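Geranylgeranyl pyrophosphate synthase (Corynebacterium glutamicum, PDB 3LK5) probably joins isoprenoid diphosphates head to tail in a magnesium-dependent prenyl transfer, as members of the FPP/GGPP synthase family do. Local coordinates at residues A[65-70]-A[219-225]; A[11-16]-A[71-75]. One frame throughout, in Å; residues are numbered along the deposited sequence.

Contact 1: A[65-70]-A[219-225]; sequences IRPLYA and YTIARPL
Thr220 OG1 is gripped weakly from two directions: Arg66 NH2 donates to it over 3.0 Å, the N-H...O angle only 129°, and within its own helix it makes another weak bond to the carbonyl of Thr216. With OG1 beside its backbone N and anti to the carbonyl carbon, Thr220 turns its hydroxyl to the guanidinium, while its methyl CG2 lies over one face of that group. The other face meets the tyrosine: Arg66 NE lies over the Tyr219 ring, 3.2 Å from CE2 and offset toward the rim, the two planes 35° apart, and Arg66 CD makes a CH-pi contact with the same ring face. An arginine suits this place because its chain, extended from CG to NE, reaches over to the other helix and its flat, charged end can lie between a methyl and a ring. Tyr219 OH is hydrogen-bonded to Gln101 OE1, and the Tyr219 side chain is about 7 Å from that of Asp108, which binds magnesium in this protein although no metal is bound to this chain here. In this all-helical prenyl synthase fold, segments 65-70 and 219-225 run in the same general direction, their axes inclined at -29° and 7.7 Å apart at closest approach. Further along, Ile221 CG2 sits over the centre of the Tyr69 ring, a CH-pi contact; the phenol OH bonds to Tyr245 OH. Leu225 CD2 packs against Tyr69 CD2. The small Ala70 lets the backbones close in, its CA 3.1 Å from Pro224 O in a CA-H...O contact. Pro224, lacking an N-H to donate, sits where helix 205-231 is kinked and rests its CB 3.4 Å from Arg66 O.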
# COMPACT_ATOMS: atom_id res chain seq x y z
N ILE A 65 -3.63 10.39 -17.28
CA ILE A 65 -3.79 9.47 -18.43
C ILE A 65 -4.54 8.20 -18.01
O ILE A 65 -5.35 7.64 -18.77
CB ILE A 65 -2.41 9.14 -19.07
CG1 ILE A 65 -2.60 8.45 -20.42
CG2 ILE A 65 -1.60 8.22 -18.22
CD1 ILE A 65 -3.57 9.19 -21.30
N ARG A 66 -4.30 7.74 -16.77
CA ARG A 66 -4.92 6.48 -16.34
C ARG A 66 -6.42 6.64 -16.12
O ARG A 66 -7.18 5.86 -16.67
CB ARG A 66 -4.16 5.82 -15.15
CG ARG A 66 -2.72 5.43 -15.52
CD ARG A 66 -1.85 5.03 -14.31
NE ARG A 66 -0.47 4.90 -14.77
CZ ARG A 66 0.36 5.93 -14.98
NH1 ARG A 66 -0.02 7.17 -14.73
NH2 ARG A 66 1.59 5.69 -15.43
N PRO A 67 -6.87 7.67 -15.35
CA PRO A 67 -8.32 7.90 -15.28
C PRO A 67 -8.90 8.19 -16.65
O PRO A 67 -10.02 7.79 -16.94
CB PRO A 67 -8.44 9.18 -14.43
CG PRO A 67 -7.22 9.21 -13.59
CD PRO A 67 -6.12 8.56 -14.45
N LEU A 68 -8.15 8.88 -17.49
CA LEU A 68 -8.66 9.14 -18.86
C LEU A 68 -8.94 7.85 -19.65
O LEU A 68 -9.97 7.70 -20.30
CB LEU A 68 -7.65 10.01 -19.61
CG LEU A 68 -8.08 10.51 -21.01
CD1 LEU A 68 -9.52 11.12 -21.10
CD2 LEU A 68 -7.01 11.50 -21.48
N TYR A 69 -8.03 6.87 -19.56
CA TYR A 69 -8.25 5.58 -20.19
C TYR A 69 -9.37 4.79 -19.56
O TYR A 69 -10.11 4.13 -20.27
CB TYR A 69 -6.95 4.75 -20.30
CG TYR A 69 -6.16 5.06 -21.56
CD1 TYR A 69 -4.87 5.54 -21.50
CD2 TYR A 69 -6.74 4.85 -22.83
CE1 TYR A 69 -4.14 5.82 -22.66
CE2 TYR A 69 -6.04 5.10 -23.98
CZ TYR A 69 -4.73 5.57 -23.89
OH TYR A 69 -4.02 5.82 -25.05
N ALA A 70 -9.50 4.82 -18.22
CA ALA A 70 -10.63 4.17 -17.59
C ALA A 70 -11.97 4.75 -18.11
O ALA A 70 -12.92 4.02 -18.43
CB ALA A 70 -10.54 4.29 -16.05
N TYR A 219 -0.40 -1.42 -16.60
CA TYR A 219 -0.71 -0.47 -15.56
C TYR A 219 -1.34 0.82 -16.09
O TYR A 219 -2.27 1.37 -15.50
CB TYR A 219 0.60 -0.15 -14.83
CG TYR A 219 0.49 0.99 -13.86
CD1 TYR A 219 -0.53 0.98 -12.87
CD2 TYR A 219 1.41 2.03 -13.87
CE1 TYR A 219 -0.63 2.01 -11.96
CE2 TYR A 219 1.34 3.06 -12.95
CZ TYR A 219 0.32 3.04 -12.00
OH TYR A 219 0.20 4.05 -11.10
N THR A 220 -0.85 1.29 -17.23
CA THR A 220 -1.15 2.67 -17.64
C THR A 220 -2.31 2.74 -18.61
O THR A 220 -3.06 3.73 -18.62
CB THR A 220 0.12 3.33 -18.24
OG1 THR A 220 1.15 3.32 -17.24
CG2 THR A 220 -0.15 4.78 -18.75
N ILE A 221 -2.45 1.70 -19.43
CA ILE A 221 -3.43 1.73 -20.47
C ILE A 221 -4.37 0.55 -20.49
O ILE A 221 -5.60 0.73 -20.48
CB ILE A 221 -2.75 1.86 -21.92
CG1 ILE A 221 -1.75 3.02 -21.91
CG2 ILE A 221 -3.88 2.02 -23.00
CD1 ILE A 221 -1.37 3.57 -23.39
N ALA A 222 -3.82 -0.67 -20.55
CA ALA A 222 -4.70 -1.83 -20.74
C ALA A 222 -5.64 -2.07 -19.56
O ALA A 222 -6.85 -2.24 -19.76
CB ALA A 222 -3.89 -3.12 -21.04
N ARG A 223 -5.11 -2.10 -18.35
CA ARG A 223 -6.01 -2.33 -17.23
C ARG A 223 -6.96 -1.15 -16.93
O ARG A 223 -8.10 -1.41 -16.56
CB ARG A 223 -5.28 -2.80 -15.95
CG ARG A 223 -4.56 -4.17 -16.05
CD ARG A 223 -5.53 -5.29 -16.35
NE ARG A 223 -4.83 -6.60 -16.24
CZ ARG A 223 -5.36 -7.75 -16.63
NH1 ARG A 223 -6.61 -7.81 -17.13
NH2 ARG A 223 -4.67 -8.89 -16.49
N PRO A 224 -6.51 0.13 -17.05
CA PRO A 224 -7.53 1.19 -16.90
C PRO A 224 -8.67 1.00 -17.91
O PRO A 224 -9.82 1.14 -17.55
CB PRO A 224 -6.72 2.48 -17.16
CG PRO A 224 -5.36 2.13 -16.50
CD PRO A 224 -5.14 0.69 -17.05
N LEU A 225 -8.37 0.70 -19.18
CA LEU A 225 -9.45 0.46 -20.18
C LEU A 225 -10.35 -0.67 -19.73
O LEU A 225 -11.57 -0.58 -19.80
CB LEU A 225 -8.88 0.05 -21.56
CG LEU A 225 -8.35 1.30 -22.32
CD1 LEU A 225 -7.39 0.86 -23.47
CD2 LEU A 225 -9.46 2.22 -22.84

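Contact 2: A[11-16]-A[71-75]; sequences FDAHDL and WAGFL
Leu16 fits between Trp71, Ala72 and Leu75, and this is the close-packed end of the contact. Its chi1 (-177°) puts CG anti to the backbone N, and from there the methyls part: CD1 meets Trp71 CD1, and CD2 touches Ala72 CB at 3.6 Å. A branched leucine suits the place because its two methyls serve Trp71 and Ala72 while CB meets Leu75, and the small Ala72 leaves the room that CD2 takes. Leu16 N is hydrogen-bonded to Glu356 OE2. Leu75, pointing at the loop, sets CD1 3.8 Å from Leu16 CB and CD2 3.5 Å from Ala13 O. The broad indole of Trp71 bridges to the other end of the loop, where Phe11 approaches from the opposite direction. The Phe11 ring and the six-membered ring of Trp71 are inclined at 30° and slid apart, their centroids 5.4 Å distant; the nearest atoms are Phe11 CZ and Trp71 CZ2, at 3.4 Å. Asp15 O lies at the indole edge, 3.9 Å from NE1, and this buried N-H has no hydrogen-bond partner in the model. Toward solvent the packing gives way to polar residues. Asp12 and His14 are exposed, the His14 side chain leaving its backbone away from the helix, and Asp12 OD1 accepts from His14 N (3.2 Å), closing an Asx turn that shapes the loop. His14 NE2 bonds to the carbonyl of Lys81. Far from the metal-binding aspartates, an irregular N-terminal segment, leading to helix 21-43, is packed against helix 65-78 at the periphery of an all-helical prenyl synthase fold.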
# COMPACT_ATOMS: atom_id res chain seq x y z
N PHE A 11 -20.49 18.22 -17.65
CA PHE A 11 -19.74 17.91 -18.86
C PHE A 11 -20.52 16.85 -19.67
O PHE A 11 -21.50 16.29 -19.16
CB PHE A 11 -18.28 17.51 -18.50
CG PHE A 11 -18.05 16.02 -18.21
CD1 PHE A 11 -19.01 15.24 -17.58
CD2 PHE A 11 -16.83 15.43 -18.56
CE1 PHE A 11 -18.79 13.90 -17.33
CE2 PHE A 11 -16.59 14.08 -18.30
CZ PHE A 11 -17.57 13.32 -17.68
N ASP A 12 -20.14 16.62 -20.93
CA ASP A 12 -20.83 15.64 -21.78
C ASP A 12 -20.49 14.19 -21.34
O ASP A 12 -19.34 13.74 -21.43
CB ASP A 12 -20.53 15.87 -23.28
CG ASP A 12 -21.60 15.29 -24.22
OD1 ASP A 12 -22.17 14.20 -23.94
OD2 ASP A 12 -21.86 15.91 -25.28
N ALA A 13 -21.53 13.48 -20.87
CA ALA A 13 -21.41 12.13 -20.29
C ALA A 13 -21.35 10.99 -21.33
O ALA A 13 -21.29 9.82 -20.95
CB ALA A 13 -22.57 11.89 -19.32
N HIS A 14 -21.37 11.34 -22.62
CA HIS A 14 -21.34 10.34 -23.70
C HIS A 14 -20.18 10.58 -24.65
O HIS A 14 -19.93 9.78 -25.58
CB HIS A 14 -22.67 10.31 -24.47
CG HIS A 14 -23.70 9.41 -23.86
ND1 HIS A 14 -24.66 9.86 -22.97
CD2 HIS A 14 -23.93 8.08 -24.02
CE1 HIS A 14 -25.43 8.85 -22.60
NE2 HIS A 14 -25.01 7.76 -23.23
N ASP A 15 -19.45 11.67 -24.43
CA ASP A 15 -18.32 11.98 -25.30
C ASP A 15 -17.01 12.08 -24.51
O ASP A 15 -16.99 12.42 -23.32
CB ASP A 15 -18.60 13.22 -26.18
CG ASP A 15 -17.87 14.48 -25.70
OD1 ASP A 15 -17.06 15.03 -26.47
OD2 ASP A 15 -18.12 14.92 -24.55
N LEU A 16 -15.92 11.77 -25.20
CA LEU A 16 -14.59 11.76 -24.63
C LEU A 16 -13.85 13.06 -24.98
O LEU A 16 -13.54 13.32 -26.16
CB LEU A 16 -13.83 10.53 -25.15
CG LEU A 16 -12.42 10.22 -24.68
CD1 LEU A 16 -12.35 10.19 -23.17
CD2 LEU A 16 -12.00 8.87 -25.26
N TRP A 71 -12.03 6.08 -18.17
CA TRP A 71 -13.21 6.75 -18.69
C TRP A 71 -13.51 6.38 -20.14
O TRP A 71 -14.64 6.10 -20.49
CB TRP A 71 -13.05 8.27 -18.51
CG TRP A 71 -14.20 9.12 -19.03
CD1 TRP A 71 -14.10 10.12 -19.98
CD2 TRP A 71 -15.57 9.10 -18.62
NE1 TRP A 71 -15.33 10.68 -20.20
CE2 TRP A 71 -16.25 10.09 -19.37
CE3 TRP A 71 -16.30 8.34 -17.69
CZ2 TRP A 71 -17.63 10.32 -19.24
CZ3 TRP A 71 -17.67 8.58 -17.55
CH2 TRP A 71 -18.32 9.57 -18.33
N ALA A 72 -12.48 6.33 -20.96
CA ALA A 72 -12.62 5.93 -22.36
C ALA A 72 -13.10 4.50 -22.48
O ALA A 72 -13.91 4.20 -23.36
CB ALA A 72 -11.29 6.09 -23.08
N GLY A 73 -12.60 3.62 -21.62
CA GLY A 73 -13.10 2.22 -21.60
C GLY A 73 -14.57 2.11 -21.26
O GLY A 73 -15.34 1.33 -21.87
N PHE A 74 -14.99 2.91 -20.28
CA PHE A 74 -16.41 2.99 -19.91
C PHE A 74 -17.25 3.48 -21.10
O PHE A 74 -18.27 2.87 -21.42
CB PHE A 74 -16.58 3.93 -18.70
CG PHE A 74 -18.02 4.15 -18.29
CD1 PHE A 74 -18.67 3.21 -17.49
CD2 PHE A 74 -18.70 5.30 -18.70
CE1 PHE A 74 -20.00 3.39 -17.12
CE2 PHE A 74 -20.03 5.50 -18.34
CZ PHE A 74 -20.69 4.53 -17.55
N LEU A 75 -16.80 4.54 -21.75
CA LEU A 75 -17.55 5.09 -22.87
C LEU A 75 -17.57 4.11 -24.06
O LEU A 75 -18.60 3.98 -24.73
CB LEU A 75 -16.98 6.44 -23.32
CG LEU A 75 -17.09 7.59 -22.31
CD1 LEU A 75 -16.41 8.81 -22.91
CD2 LEU A 75 -18.55 7.88 -21.93

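Both contacts use helix 65-78, at successive turns. Contact 1 lies in the core, its centre about 8 Å from the centre of the chain, and pairs two helices; contact 2, with its centre about 20 Å from that of the chain, sets a loop on the same helix and is only partly buried. The chemistry follows the place: the inner contact combines a charged guanidinium with a ring and a hydroxyl near the magnesium-binding aspartates, whereas the outer one has no hydrogen bond across it, only apolar, aromatic and carbonyl contacts. The two meet where Leu68 CD1 touches Leu16 CD1 at 3.6 Å and Leu225 CD2 approaches Gly73 N at 3.6 Å.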